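Local atomic coordinates of 23S rRNA-specific endonuclease VapC20 (Mycobacterium tuberculosis H37Rv, PDB entry 5WZF), a protein that cleaves 23S rRNA in the sarcin-ricin loop as the magnesium-dependent toxin of a type II toxin-antitoxin system. Residues F16-F21 and G131-A136; S50-G55 and D111-A116. All blocks are in the same frame, centred on the assembly; numbering follows the deposited sequence.

Interaction 1 (F16-F21 and G131-A136)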
loop_
_atom_site.group_PDB
_atom_site.type_symbol
_atom_site.label_atom_id
_atom_site.label_comp_id
_atom_site.label_asym_id
_atom_site.label_seq_id
_atom_site.Cartn_x
_atom_site.Cartn_y
_atom_site.Cartn_z
ATOM N N PHE B 16 -6.483 15.791 6.058
ATOM C CA PHE B 16 -5.871 14.684 5.331
ATOM C C PHE B 16 -6.884 13.548 5.276
ATOM O O PHE B 16 -7.474 13.196 6.290
ATOM C CB PHE B 16 -4.571 14.227 5.996
ATOM C CG PHE B 16 -3.905 13.082 5.285
ATOM C CD1 PHE B 16 -4.270 11.772 5.554
ATOM C CD2 PHE B 16 -2.929 13.317 4.332
ATOM C CE1 PHE B 16 -3.667 10.718 4.885
ATOM C CE2 PHE B 16 -2.323 12.270 3.661
ATOM C CZ PHE B 16 -2.699 10.969 3.940
ATOM N N VAL B 17 -7.092 12.971 4.096
ATOM C CA VAL B 17 -8.150 11.979 3.954
ATOM C C VAL B 17 -7.590 10.569 3.908
ATOM O O VAL B 17 -6.746 10.252 3.073
ATOM C CB VAL B 17 -9.002 12.223 2.696
ATOM C CG1 VAL B 17 -10.169 11.251 2.671
ATOM C CG2 VAL B 17 -9.517 13.658 2.677
ATOM N N ASP B 18 -8.084 9.728 4.812
ATOM C CA ASP B 18 -7.622 8.352 4.949
ATOM C C ASP B 18 -8.488 7.386 4.141
ATOM O O ASP B 18 -9.623 7.704 3.785
ATOM C CB ASP B 18 -7.625 7.952 6.427
ATOM C CG ASP B 18 -7.217 6.518 6.645
ATOM O OD1 ASP B 18 -6.131 6.135 6.162
ATOM O OD2 ASP B 18 -7.990 5.769 7.283
ATOM N N THR B 19 -7.933 6.213 3.861
ATOM C CA THR B 19 -8.640 5.117 3.207
ATOM C C THR B 19 -9.997 4.802 3.828
ATOM O O THR B 19 -10.969 4.549 3.114
ATOM C CB THR B 19 -7.780 3.847 3.242
ATOM O OG1 THR B 19 -6.495 4.143 2.688
ATOM C CG2 THR B 19 -8.433 2.704 2.465
ATOM N N SER B 20 -10.063 4.812 5.155
ATOM C CA SER B 20 -11.309 4.480 5.838
ATOM C C SER B 20 -12.424 5.433 5.420
ATOM O O SER B 20 -13.584 5.033 5.309
ATOM C CB SER B 20 -11.120 4.502 7.358
ATOM O OG SER B 20 -10.577 5.734 7.792
ATOM N N PHE B 21 -12.069 6.688 5.161
ATOM C CA PHE B 21 -13.066 7.663 4.734
ATOM C C PHE B 21 -13.410 7.507 3.252
ATOM O O PHE B 21 -14.587 7.500 2.891
ATOM C CB PHE B 21 -12.601 9.095 5.006
ATOM C CG PHE B 21 -13.632 10.134 4.649
ATOM C CD1 PHE B 21 -14.581 10.532 5.577
ATOM C CD2 PHE B 21 -13.669 10.686 3.378
ATOM C CE1 PHE B 21 -15.539 11.471 5.248
ATOM C CE2 PHE B 21 -14.628 11.622 3.042
ATOM C CZ PHE B 21 -15.563 12.016 3.978
ATOM N N GLY B 131 -10.046 5.167 14.509
ATOM C CA GLY B 131 -9.250 5.613 15.643
ATOM C C GLY B 131 -7.735 5.487 15.639
ATOM O O GLY B 131 -7.102 5.775 16.658
ATOM N N ASP B 132 -7.137 5.073 14.527
ATOM C CA ASP B 132 -5.679 4.954 14.472
ATOM C C ASP B 132 -5.018 6.329 14.438
ATOM O O ASP B 132 -3.975 6.539 15.051
ATOM C CB ASP B 132 -5.240 4.129 13.262
ATOM C CG ASP B 132 -5.673 2.682 13.361
ATOM O OD1 ASP B 132 -5.616 2.115 14.472
ATOM O OD2 ASP B 132 -6.078 2.115 12.328
ATOM N N PHE B 133 -5.631 7.266 13.721
ATOM C CA PHE B 133 -5.138 8.639 13.699
ATOM C C PHE B 133 -5.288 9.306 15.071
ATOM O O PHE B 133 -4.406 10.050 15.513
ATOM C CB PHE B 133 -5.867 9.443 12.622
ATOM C CG PHE B 133 -5.386 9.152 11.224
ATOM C CD1 PHE B 133 -5.763 7.989 10.571
ATOM C CD2 PHE B 133 -4.558 10.044 10.565
ATOM C CE1 PHE B 133 -5.317 7.716 9.279
ATOM C CE2 PHE B 133 -4.108 9.784 9.278
ATOM C CZ PHE B 133 -4.489 8.617 8.635
ATOM N N SER B 134 -6.403 9.036 15.747
ATOM C CA SER B 134 -6.611 9.545 17.102
ATOM C C SER B 134 -5.542 9.021 18.054
ATOM O O SER B 134 -5.024 9.765 18.886
ATOM C CB SER B 134 -7.998 9.161 17.617
ATOM O OG SER B 134 -9.011 9.631 16.749
ATOM N N ALA B 135 -5.214 7.738 17.929
ATOM C CA ALA B 135 -4.199 7.135 18.786
ATOM C C ALA B 135 -2.827 7.744 18.516
ATOM O O ALA B 135 -1.999 7.860 19.422
ATOM C CB ALA B 135 -4.159 5.626 18.592
ATOM N N ALA B 136 -2.594 8.141 17.270
ATOM C CA ALA B 136 -1.302 8.687 16.874
ATOM C C ALA B 136 -1.200 10.179 17.176
ATOM O O ALA B 136 -0.166 10.800 16.932
ATOM C CB ALA B 136 -1.046 8.431 15.396
#
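Asp-18 and Phe-133 bring the two backbones nearest each other, yet their CA atoms stay 9.1 Å apart, so side chains alone bridge the gap between the end of strand 14-17 and the short helix 132-135. The site illustrates a feature of the PIN-domain fold: an acidic residue just past the C-terminal end of the central parallel strand, here predicted to bind magnesium. With CG of Phe-133 beside its backbone N (chi1 -77°), the ring reaches out from its helix and sets CE1 against the carboxylate, 3.5 Å from CG of Asp-18. CZ of Phe-133 lies 3.9 Å from OD1 of Asp-18, and the ring and carboxylate planes are turned 55° apart. The same ring brings CE2 to 4.2 Å from CD1 of Phe-16, an apolar contact two residues before the acid. Helix 109-121 adds Phe-115, edge-to-face with Phe-133, and Met-118, which touches both rings. No hydrogen bond spans the contact; the carboxylate is steadied from its own segment, where Asp-18 is the N-cap of helix 19-25. OD2 of Asp-18 accepts from N of Ser-20 at 3.1 Å, met from above the carboxylate plane, while OG of Ser-20 meets OD2 of Asp-18 on the anti side at 2.6 Å.

Interaction 2 (S50-G55 and D111-A116)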
loop_
_atom_site.group_PDB
_atom_site.type_symbol
_atom_site.label_atom_id
_atom_site.label_comp_id
_atom_site.label_asym_id
_atom_site.label_seq_id
_atom_site.Cartn_x
_atom_site.Cartn_y
_atom_site.Cartn_z
ATOM N N SER B 50 -2.916 10.849 -0.041
ATOM C CA SER B 50 -1.618 10.381 -0.527
ATOM C C SER B 50 -1.750 9.279 -1.568
ATOM O O SER B 50 -2.808 8.669 -1.711
ATOM C CB SER B 50 -0.754 9.878 0.630
ATOM O OG SER B 50 -1.142 8.572 1.025
ATOM N N ASN B 51 -0.659 9.020 -2.283
ATOM C CA ASN B 51 -0.638 7.945 -3.268
ATOM C C ASN B 51 -0.858 6.592 -2.598
ATOM O O ASN B 51 -1.566 5.740 -3.132
ATOM C CB ASN B 51 0.676 7.957 -4.057
ATOM C CG ASN B 51 1.900 7.842 -3.166
ATOM O OD1 ASN B 51 1.956 8.426 -2.084
ATOM N ND2 ASN B 51 2.891 7.081 -3.620
ATOM N N HIS B 52 -0.277 6.401 -1.414
ATOM C CA HIS B 52 -0.446 5.137 -0.705
ATOM C C HIS B 52 -1.900 4.929 -0.292
ATOM O O HIS B 52 -2.428 3.818 -0.386
ATOM C CB HIS B 52 0.470 5.070 0.522
ATOM C CG HIS B 52 1.917 4.888 0.188
ATOM N ND1 HIS B 52 2.431 3.694 -0.270
ATOM C CD2 HIS B 52 2.964 5.745 0.253
ATOM C CE1 HIS B 52 3.729 3.825 -0.477
ATOM N NE2 HIS B 52 4.077 5.061 -0.169
ATOM N N VAL B 53 -2.552 6.003 0.147
ATOM C CA VAL B 53 -3.950 5.928 0.558
ATOM C C VAL B 53 -4.855 5.611 -0.633
ATOM O O VAL B 53 -5.728 4.746 -0.541
ATOM C CB VAL B 53 -4.418 7.237 1.226
ATOM C CG1 VAL B 53 -5.943 7.321 1.240
ATOM C CG2 VAL B 53 -3.861 7.334 2.641
ATOM N N LEU B 54 -4.641 6.304 -1.749
ATOM C CA LEU B 54 -5.463 6.072 -2.931
ATOM C C LEU B 54 -5.300 4.635 -3.404
ATOM O O LEU B 54 -6.269 3.985 -3.791
ATOM C CB LEU B 54 -5.109 7.046 -4.055
ATOM C CG LEU B 54 -5.630 8.476 -3.892
ATOM C CD1 LEU B 54 -5.389 9.298 -5.159
ATOM C CD2 LEU B 54 -7.112 8.464 -3.524
ATOM N N GLY B 55 -4.069 4.140 -3.359
ATOM C CA GLY B 55 -3.804 2.762 -3.721
ATOM C C GLY B 55 -4.546 1.789 -2.825
ATOM O O GLY B 55 -5.151 0.833 -3.303
ATOM N N ASP B 111 -0.673 3.923 7.211
ATOM C CA ASP B 111 -0.934 4.855 8.305
ATOM C C ASP B 111 0.327 5.629 8.679
ATOM O O ASP B 111 0.284 6.845 8.861
ATOM C CB ASP B 111 -1.487 4.122 9.528
ATOM C CG ASP B 111 -2.950 3.740 9.369
ATOM O OD1 ASP B 111 -3.584 4.171 8.382
ATOM O OD2 ASP B 111 -3.470 3.020 10.244
ATOM N N ALA B 112 1.453 4.929 8.779
ATOM C CA ALA B 112 2.706 5.580 9.140
ATOM C C ALA B 112 3.087 6.655 8.124
ATOM O O ALA B 112 3.581 7.719 8.497
ATOM C CB ALA B 112 3.818 4.559 9.268
ATOM N N THR B 113 2.856 6.387 6.843
ATOM C CA THR B 113 3.181 7.375 5.820
ATOM C C THR B 113 2.181 8.529 5.874
ATOM O O THR B 113 2.524 9.673 5.587
ATOM C CB THR B 113 3.203 6.763 4.399
ATOM O OG1 THR B 113 1.917 6.222 4.077
ATOM C CG2 THR B 113 4.262 5.669 4.298
ATOM N N SER B 114 0.944 8.223 6.253
ATOM C CA SER B 114 -0.077 9.255 6.379
ATOM C C SER B 114 0.286 10.209 7.507
ATOM O O SER B 114 0.202 11.425 7.351
ATOM C CB SER B 114 -1.450 8.634 6.621
ATOM O OG SER B 114 -1.895 7.958 5.458
ATOM N N PHE B 115 0.704 9.645 8.637
ATOM C CA PHE B 115 1.118 10.445 9.785
ATOM C C PHE B 115 2.275 11.357 9.400
ATOM O O PHE B 115 2.319 12.522 9.793
ATOM C CB PHE B 115 1.530 9.555 10.962
ATOM C CG PHE B 115 0.459 8.602 11.414
ATOM C CD1 PHE B 115 -0.882 8.861 11.161
ATOM C CD2 PHE B 115 0.797 7.442 12.099
ATOM C CE1 PHE B 115 -1.864 7.980 11.581
ATOM C CE2 PHE B 115 -0.179 6.558 12.522
ATOM C CZ PHE B 115 -1.513 6.823 12.259
ATOM N N ALA B 116 3.212 10.810 8.630
ATOM C CA ALA B 116 4.392 11.553 8.205
ATOM C C ALA B 116 4.030 12.700 7.271
ATOM O O ALA B 116 4.634 13.772 7.333
ATOM C CB ALA B 116 5.391 10.618 7.535
HETATM O O HOH W 1 -0.235 7.862 3.183
#
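Helices 51-63 and 109-121 pack beside each other against the parallel sheet of this alpha/beta PIN domain, with His-52 lying across Thr-113 where their backbones come nearest. Followed outward, the imidazole side chain crosses the threonine hydroxyl: CB of His-52 lies 4.0 Å from OG1 of Thr-113, CG keeps nearly that distance, and CD2 of His-52 is again 4.0 Å from OG1 of Thr-113. NE2, at the tip, hydrogen-bonds to Glu-92, and the ring meets Phe-109 edge-to-face. The two side chains cross at about a right angle, and no hydrogen bond joins them. OG1 of Thr-113 instead turns back along its helix to the carbonyl of Val-110, a partner shared with OG of Ser-114. One step along each helix, a methyl group meets a hydroxyl: CG2 of Val-53, anti to the carbonyl carbon, sits 3.5 Å from OG of Ser-114. Ser-50 is the N-cap of helix 51-63, its OG accepting from N of Val-53 at 3.1 Å. Between the helices a water lies very close, in a doubtful contact, to OG of Ser-50, and donates to OG1 of Thr-113 at 2.8 Å and to OG of Ser-114 at 2.8 Å.

How the interactions relate
From the N terminus, segment 16-21, at the end of strand 14-17 and the start of helix 19-25, opens interaction 1. The chain passes through helices 19-25 and 33-41 to strand 46-50 and enters helix 51-63, whose start (50-55) is the first half of interaction 2. That contact closes when helix 109-121 arrives, after strand 82-85 and helix 89-101. Only then does strand 125-127 lead to 131-136, which closes interaction 1; the smaller loop thus lies wholly within the larger. They adjoin in space: CE1 of Phe-16 is 3.3 Å from OG of Ser-114. Asp-111 of interaction 2 faces Asp-18 and Asp-132 of interaction 1, consistent with the predicted magnesium site of Asp-18 and Asp-111.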